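Local coordinates for cocosin 1 acidic chain (Cocos nucifera, PDB 5WPW), which serves as a seed storage protein, a hexameric 11S globulin of coconut that acts as a nutrient reservoir and is a potential food allergen, at residues 3-8 with 30-35; 309-314 with 349-354; 74-79 with 248-253. The protein carries 2 engineered substitutions. All blocks are in the same frame, centred on the assembly; numbering follows the deposited sequence.

Interaction 1: 3-8 with 30-35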
# COMPACT_ATOMS: atom_id res chain seq x y z
N CYS A 3 -26.24 16.49 11.41
CA CYS A 3 -25.61 17.44 10.51
C CYS A 3 -26.62 18.26 9.72
O CYS A 3 -26.21 19.06 8.87
CB CYS A 3 -24.64 16.72 9.57
SG CYS A 3 -23.06 16.27 10.36
N ARG A 4 -27.91 18.10 9.98
CA ARG A 4 -28.90 19.07 9.50
C ARG A 4 -29.04 20.18 10.54
O ARG A 4 -30.02 20.29 11.28
CB ARG A 4 -30.23 18.39 9.19
CG ARG A 4 -30.19 17.45 7.98
CD ARG A 4 -31.03 16.20 8.20
NE ARG A 4 -30.64 15.06 7.35
CZ ARG A 4 -30.79 13.79 7.71
NH1 ARG A 4 -30.43 12.80 6.89
NH2 ARG A 4 -31.31 13.50 8.90
N ILE A 5 -28.02 21.01 10.59
CA ILE A 5 -27.94 22.09 11.56
C ILE A 5 -28.60 23.32 10.97
O ILE A 5 -28.23 23.76 9.88
CB ILE A 5 -26.49 22.38 11.96
CG1 ILE A 5 -25.70 21.08 12.14
CG2 ILE A 5 -26.44 23.20 13.23
CD1 ILE A 5 -24.98 20.67 10.88
N GLU A 6 -29.57 23.87 11.69
CA GLU A 6 -30.20 25.11 11.26
C GLU A 6 -29.22 26.28 11.35
O GLU A 6 -29.07 27.04 10.38
CB GLU A 6 -31.47 25.38 12.08
CG GLU A 6 -32.32 26.54 11.60
CD GLU A 6 -32.71 26.43 10.13
OE1 GLU A 6 -31.91 26.85 9.28
OE2 GLU A 6 -33.83 25.93 9.83
N ARG A 7 -28.53 26.43 12.49
CA ARG A 7 -27.58 27.51 12.72
C ARG A 7 -26.34 26.98 13.42
O ARG A 7 -26.41 26.05 14.23
CB ARG A 7 -28.16 28.63 13.61
CG ARG A 7 -29.30 29.42 13.00
CD ARG A 7 -28.96 29.94 11.62
NE ARG A 7 -29.71 29.23 10.59
CZ ARG A 7 -29.81 29.63 9.33
NH1 ARG A 7 -30.52 28.91 8.46
NH2 ARG A 7 -29.22 30.75 8.93
N LEU A 8 -25.20 27.61 13.14
CA LEU A 8 -23.99 27.42 13.93
C LEU A 8 -23.83 28.56 14.93
O LEU A 8 -24.38 29.64 14.77
CB LEU A 8 -22.76 27.33 13.03
CG LEU A 8 -22.80 26.32 11.88
CD1 LEU A 8 -21.67 26.60 10.90
CD2 LEU A 8 -22.70 24.90 12.42
N ASP A 30 -22.12 16.80 23.47
CA ASP A 30 -23.50 16.53 23.13
C ASP A 30 -24.16 17.65 22.34
O ASP A 30 -25.27 17.47 21.83
CB ASP A 30 -24.30 16.25 24.40
CG ASP A 30 -24.04 14.85 24.95
OD1 ASP A 30 -24.75 13.91 24.53
OD2 ASP A 30 -23.14 14.70 25.80
N ASN A 31 -23.51 18.81 22.25
CA ASN A 31 -23.91 19.85 21.32
C ASN A 31 -24.05 19.28 19.91
O ASN A 31 -23.25 18.45 19.48
CB ASN A 31 -22.87 20.98 21.38
CG ASN A 31 -23.33 22.26 20.73
OD1 ASN A 31 -23.45 22.34 19.51
ND2 ASN A 31 -23.57 23.29 21.55
N GLU A 32 -25.08 19.74 19.17
CA GLU A 32 -25.33 19.23 17.83
C GLU A 32 -24.10 19.37 16.93
O GLU A 32 -23.82 18.50 16.11
CB GLU A 32 -26.52 19.95 17.19
CG GLU A 32 -27.85 19.23 17.30
CD GLU A 32 -28.98 20.01 16.62
OE1 GLU A 32 -28.70 20.66 15.59
OE2 GLU A 32 -30.12 19.97 17.12
N GLN A 33 -23.38 20.48 17.07
CA GLN A 33 -22.25 20.73 16.18
C GLN A 33 -21.09 19.77 16.45
O GLN A 33 -20.44 19.31 15.50
CB GLN A 33 -21.82 22.19 16.34
CG GLN A 33 -23.04 23.09 16.34
CD GLN A 33 -22.71 24.54 16.49
OE1 GLN A 33 -22.31 25.20 15.53
NE2 GLN A 33 -22.88 25.06 17.70
N PHE A 34 -20.83 19.47 17.72
CA PHE A 34 -19.86 18.43 18.08
C PHE A 34 -20.35 17.06 17.65
O PHE A 34 -19.57 16.23 17.17
CB PHE A 34 -19.62 18.45 19.58
CG PHE A 34 -18.55 19.39 19.99
CD1 PHE A 34 -17.24 19.13 19.67
CD2 PHE A 34 -18.85 20.53 20.70
CE1 PHE A 34 -16.24 20.00 20.03
CE2 PHE A 34 -17.87 21.40 21.07
CZ PHE A 34 -16.56 21.13 20.73
N ARG A 35 -21.64 16.80 17.82
CA ARG A 35 -22.19 15.54 17.35
C ARG A 35 -22.16 15.45 15.82
O ARG A 35 -21.95 14.37 15.27
CB ARG A 35 -23.61 15.35 17.89
CG ARG A 35 -23.65 14.70 19.29
CD ARG A 35 -25.05 14.28 19.70
NE ARG A 35 -25.94 15.43 19.89
CZ ARG A 35 -26.99 15.44 20.71
NH1 ARG A 35 -27.30 14.37 21.43
NH2 ARG A 35 -27.73 16.55 20.82
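The CA atoms of I5 and E32 lie 7.4 Å apart and those of L8 and Q33 7.3 Å, where the irregular N-terminal segment 3-8 runs past the first turn of a helix; no hydrogen bond links the two segments. The contact is instead made by side chains. The amide of Q33 reaches across on an extended chain and brings OE1 to 3.1 Å from L8 CD2, while the same oxygen lies 3.2 Å from L8 CA. This OE1 also accepts from the backbone N of N9, which helps to hold the amide in position. I5 sits next along: its CG2 methyl, anti to the backbone N, rests 4.1 Å from E32 OE1, the two side chains passing in opposite directions at the more exposed border. Helix start and amide are coupled through N31, whose OD1 accepts from Q33 N at 3.1 Å, in the carbonyl plane and on a lone pair, and more weakly from Q33 NE2. This is an Asn N-capped helix in the N-terminal cupin module of an 11S globulin, with the C3-C36 disulfide linking the N-terminal segment to it and L8 packing on V330 of strand 329-336.

Interaction 2: 309-314 with 349-354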
# COMPACT_ATOMS: atom_id res chain seq x y z
N SER A 309 -14.01 21.01 9.91
CA SER A 309 -12.99 21.89 10.45
C SER A 309 -13.43 22.36 11.84
O SER A 309 -14.51 22.95 11.99
CB SER A 309 -12.76 23.07 9.52
OG SER A 309 -11.68 23.88 9.96
N ILE A 310 -12.59 22.10 12.84
CA ILE A 310 -12.82 22.54 14.21
C ILE A 310 -11.89 23.73 14.43
O ILE A 310 -10.67 23.57 14.61
CB ILE A 310 -12.59 21.43 15.23
CG1 ILE A 310 -13.55 20.27 14.97
CG2 ILE A 310 -12.81 21.95 16.64
CD1 ILE A 310 -12.97 19.17 14.13
N MET A 311 -12.45 24.93 14.41
CA MET A 311 -11.65 26.14 14.43
C MET A 311 -11.67 26.74 15.82
O MET A 311 -12.75 26.93 16.41
CB MET A 311 -12.21 27.14 13.42
CG MET A 311 -11.34 28.36 13.24
SD MET A 311 -11.97 29.49 11.97
CE MET A 311 -13.13 28.44 11.13
N TYR A 312 -10.49 27.08 16.34
CA TYR A 312 -10.31 27.67 17.66
C TYR A 312 -9.51 28.95 17.53
O TYR A 312 -8.40 28.93 17.00
CB TYR A 312 -9.60 26.69 18.61
CG TYR A 312 -9.35 27.25 19.99
CD1 TYR A 312 -10.38 27.33 20.91
CD2 TYR A 312 -8.09 27.70 20.36
CE1 TYR A 312 -10.16 27.84 22.17
CE2 TYR A 312 -7.87 28.22 21.64
CZ TYR A 312 -8.91 28.27 22.53
OH TYR A 312 -8.73 28.78 23.79
N CYS A 313 -10.04 30.07 18.03
CA CYS A 313 -9.35 31.35 17.89
C CYS A 313 -8.37 31.54 19.05
O CYS A 313 -8.77 31.49 20.22
CB CYS A 313 -10.33 32.51 17.79
SG CYS A 313 -9.50 34.12 17.81
N THR A 314 -7.09 31.69 18.73
CA THR A 314 -6.03 31.86 19.71
C THR A 314 -5.71 33.33 19.99
O THR A 314 -4.95 33.61 20.91
CB THR A 314 -4.75 31.15 19.26
OG1 THR A 314 -4.26 31.76 18.06
CG2 THR A 314 -5.01 29.65 18.98
N MET A 349 -17.09 28.84 3.53
CA MET A 349 -16.81 29.79 4.59
C MET A 349 -15.79 30.84 4.15
O MET A 349 -14.98 30.63 3.25
CB MET A 349 -16.32 29.08 5.85
CG MET A 349 -14.89 28.68 5.80
SD MET A 349 -14.36 28.88 7.51
CE MET A 349 -12.75 28.12 7.45
N LEU A 350 -15.83 31.94 4.89
CA LEU A 350 -15.13 33.18 4.57
C LEU A 350 -14.74 33.81 5.90
O LEU A 350 -15.55 33.80 6.84
CB LEU A 350 -16.08 34.07 3.76
CG LEU A 350 -15.83 35.51 3.38
CD1 LEU A 350 -16.66 35.81 2.13
CD2 LEU A 350 -16.20 36.43 4.53
N GLU A 351 -13.51 34.33 5.99
CA GLU A 351 -13.03 34.98 7.21
C GLU A 351 -12.32 36.30 6.88
O GLU A 351 -11.56 36.38 5.91
CB GLU A 351 -12.06 34.09 7.97
CG GLU A 351 -12.70 32.87 8.56
CD GLU A 351 -11.75 31.72 8.64
OE1 GLU A 351 -10.58 31.88 8.24
OE2 GLU A 351 -12.18 30.65 9.12
N ARG A 352 -12.54 37.31 7.72
CA ARG A 352 -11.87 38.60 7.59
C ARG A 352 -11.41 39.06 8.96
O ARG A 352 -12.22 39.16 9.89
CB ARG A 352 -12.78 39.63 6.94
CG ARG A 352 -12.05 40.89 6.53
CD ARG A 352 -12.79 42.13 6.98
NE ARG A 352 -13.80 42.54 6.00
CZ ARG A 352 -13.52 43.23 4.90
NH1 ARG A 352 -12.26 43.58 4.63
NH2 ARG A 352 -14.49 43.57 4.07
N ALA A 353 -10.12 39.33 9.09
CA ALA A 353 -9.59 39.83 10.35
C ALA A 353 -10.05 41.26 10.59
O ALA A 353 -10.27 42.03 9.64
CB ALA A 353 -8.06 39.77 10.34
N GLY A 354 -10.22 41.61 11.86
CA GLY A 354 -10.41 43.00 12.24
C GLY A 354 -9.10 43.75 12.19
O GLY A 354 -8.07 43.25 11.73
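M311 and E351 meet inside the C-terminal cupin barrel, whose two antiparallel sheets face each other here: strand 309-314 belongs to one and strand 348-354 to the other, their CA atoms at this pair 11.5 Å apart. With the backbones too distant to bond, the gap is bridged by three inward-pointing side chains. M311 shows how one chain can do this. From CB, the CG carbon lies anti to the backbone N (chi1 -173°), which sends the side chain straight out from its strand; CB and CG carry it across the gap. The sulfur is the first atom to make contact, with SD 3.1 Å from E351 OE2. A nearly eclipsed last torsion (chi3 -15°) then folds the methyl back so that CE also lies 3.1 Å from E351 OE2, a tight fit for both atoms. The same methyl meets M349 tip to tip, CE to CE at 3.7 Å, and approaches the M349 sulfur SD at 3.8 Å. V343 borders both methionines, V320 and V299 border the glutamate, and H302 and V322 lie against M349, so the setting is largely apolar. Such burial would probably favour the neutral form of the E351 carboxyl group. Its OE2 has no hydrogen-bonding partner in the model, and meets M311 through the SD and CE atoms alone.

Interaction 3: 74-79 with 248-253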
# COMPACT_ATOMS: atom_id res chain seq x y z
N LEU A 74 4.85 9.76 26.09
CA LEU A 74 3.95 8.85 25.41
C LEU A 74 4.56 7.47 25.50
O LEU A 74 5.68 7.24 25.01
CB LEU A 74 3.76 9.26 23.95
CG LEU A 74 2.90 8.34 23.12
CD1 LEU A 74 1.50 8.49 23.61
CD2 LEU A 74 3.00 8.73 21.66
N VAL A 75 3.86 6.56 26.14
CA VAL A 75 4.39 5.21 26.32
C VAL A 75 3.92 4.33 25.17
O VAL A 75 2.71 4.13 24.99
CB VAL A 75 3.98 4.63 27.68
CG1 VAL A 75 4.51 3.21 27.80
CG2 VAL A 75 4.51 5.52 28.81
N MET A 76 4.87 3.78 24.41
CA MET A 76 4.55 2.88 23.32
C MET A 76 4.75 1.45 23.78
O MET A 76 5.89 1.03 23.98
CB MET A 76 5.42 3.19 22.10
CG MET A 76 5.50 4.67 21.78
SD MET A 76 5.60 5.04 20.02
CE MET A 76 5.75 6.83 20.02
N PRO A 77 3.68 0.67 23.99
CA PRO A 77 3.83 -0.67 24.57
C PRO A 77 4.66 -1.61 23.70
O PRO A 77 4.46 -1.73 22.49
CB PRO A 77 2.38 -1.17 24.68
CG PRO A 77 1.58 -0.28 23.80
CD PRO A 77 2.27 1.05 23.81
N GLY A 78 5.58 -2.32 24.35
CA GLY A 78 6.40 -3.29 23.65
C GLY A 78 7.67 -2.71 23.08
O GLY A 78 8.46 -3.46 22.48
N CYS A 79 7.90 -1.32 23.24
CA CYS A 79 9.11 -0.61 22.86
C CYS A 79 10.07 -0.58 24.04
O CYS A 79 9.64 -0.52 25.19
CB CYS A 79 8.78 0.81 22.42
SG CYS A 79 7.87 0.80 20.79
N MET A 248 8.65 6.79 16.06
CA MET A 248 7.75 7.68 15.33
C MET A 248 7.78 9.08 15.94
O MET A 248 7.72 9.24 17.16
CB MET A 248 6.31 7.17 15.40
CG MET A 248 5.96 5.99 14.55
SD MET A 248 4.16 5.88 14.60
CE MET A 248 3.92 5.26 16.27
N LYS A 249 7.86 10.10 15.09
CA LYS A 249 7.71 11.46 15.58
C LYS A 249 6.24 11.66 15.93
O LYS A 249 5.36 11.26 15.17
CB LYS A 249 8.18 12.47 14.53
CG LYS A 249 8.21 13.91 15.03
CD LYS A 249 8.61 14.91 13.92
CE LYS A 249 8.00 14.51 12.58
NZ LYS A 249 7.36 15.63 11.81
N ILE A 250 5.97 12.25 17.09
CA ILE A 250 4.60 12.51 17.54
C ILE A 250 4.29 13.98 17.66
O ILE A 250 3.17 14.34 18.06
CB ILE A 250 4.30 11.82 18.89
CG1 ILE A 250 5.28 12.28 19.96
CG2 ILE A 250 4.30 10.31 18.73
CD1 ILE A 250 4.61 12.68 21.25
N LYS A 251 5.25 14.85 17.36
CA LYS A 251 5.12 16.27 17.64
C LYS A 251 5.64 17.03 16.44
O LYS A 251 6.64 16.63 15.82
CB LYS A 251 5.91 16.64 18.90
CG LYS A 251 6.10 18.14 19.13
CD LYS A 251 6.89 18.37 20.43
CE LYS A 251 8.19 19.12 20.16
NZ LYS A 251 9.33 18.27 19.69
N GLN A 252 4.96 18.12 16.10
CA GLN A 252 5.43 19.00 15.03
C GLN A 252 4.96 20.42 15.32
O GLN A 252 3.80 20.64 15.68
CB GLN A 252 4.90 18.55 13.67
CG GLN A 252 5.11 19.60 12.59
CD GLN A 252 6.20 19.23 11.62
OE1 GLN A 252 6.97 18.31 11.86
NE2 GLN A 252 6.24 19.95 10.50
N ASN A 253 5.87 21.37 15.18
CA ASN A 253 5.54 22.76 15.42
C ASN A 253 4.93 23.38 14.17
O ASN A 253 5.47 23.25 13.07
CB ASN A 253 6.79 23.52 15.87
CG ASN A 253 6.51 24.98 16.11
OD1 ASN A 253 6.60 25.78 15.19
ND2 ASN A 253 6.14 25.32 17.33
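L74 and I250 make the close half of this contact, L74 CD2 standing 3.6 Å from I250 CG2 where the two branched side chains cross. Their CA atoms are 8.7 Å apart, and the side chains bridge the gap. The same isoleucine methyl serves a second partner: M76 CE lies 4.0 Å from I250 CG2, the side chains running past each other in opposite senses. This double use depends on the first torsion of I250, which puts CG1 between the backbone N and the carbonyl carbon (chi1 58°) and leaves CG2 facing segment 74-79. Against that 3.6 Å pair, M248 adds a single, looser touch. Its chain bends at the last torsion, and M248 CE lies 4.1 Å from M76 SD; the residue is partly exposed, whereas L74, M76 and I250 are buried. K249 turns its back on the contact altogether, its NZ bonding to Q252 OE1 at 2.7 Å. The chain continues from M76 into a type II beta turn, closed by C79 N to M76 O at 3.2 Å, and the contact thus lies a few residues along the chain from the C79-C246 disulfide that joins acidic and basic chains. F241 of one neighbouring subunit packs on M76 and C79, and E276 of another lies against M248. Within the subunit, Y108 of strand 107-110 touches L74, M76 and I250 alike, while I250 also bonds through its backbone to A117 of strand 114-118, at the point where strand 251-253 joins the edge of that sheet.

In the fold
From the N terminus, interaction 1 closes first, drawing 3-8 back to helix 32-37 around the hairpin of strands 15-19 and 22-26. Interaction 3 closes a far longer loop, from 74-79 to 248-253, with the later strands of the N-terminal cupin module and two helices (185-192 and 196-202) between its ends, and ties acidic to basic chain. Interaction 2 comes last, joining the two sheets of the C-terminal module. The three follow in series, neither nesting nor crossing. Interactions 1 and 2 have centres 18 Å apart and are related through strand 329-336: it lies in the loop that interaction 2 closes, yet it touches L8. Interaction 3 lies across the chain's centre from both.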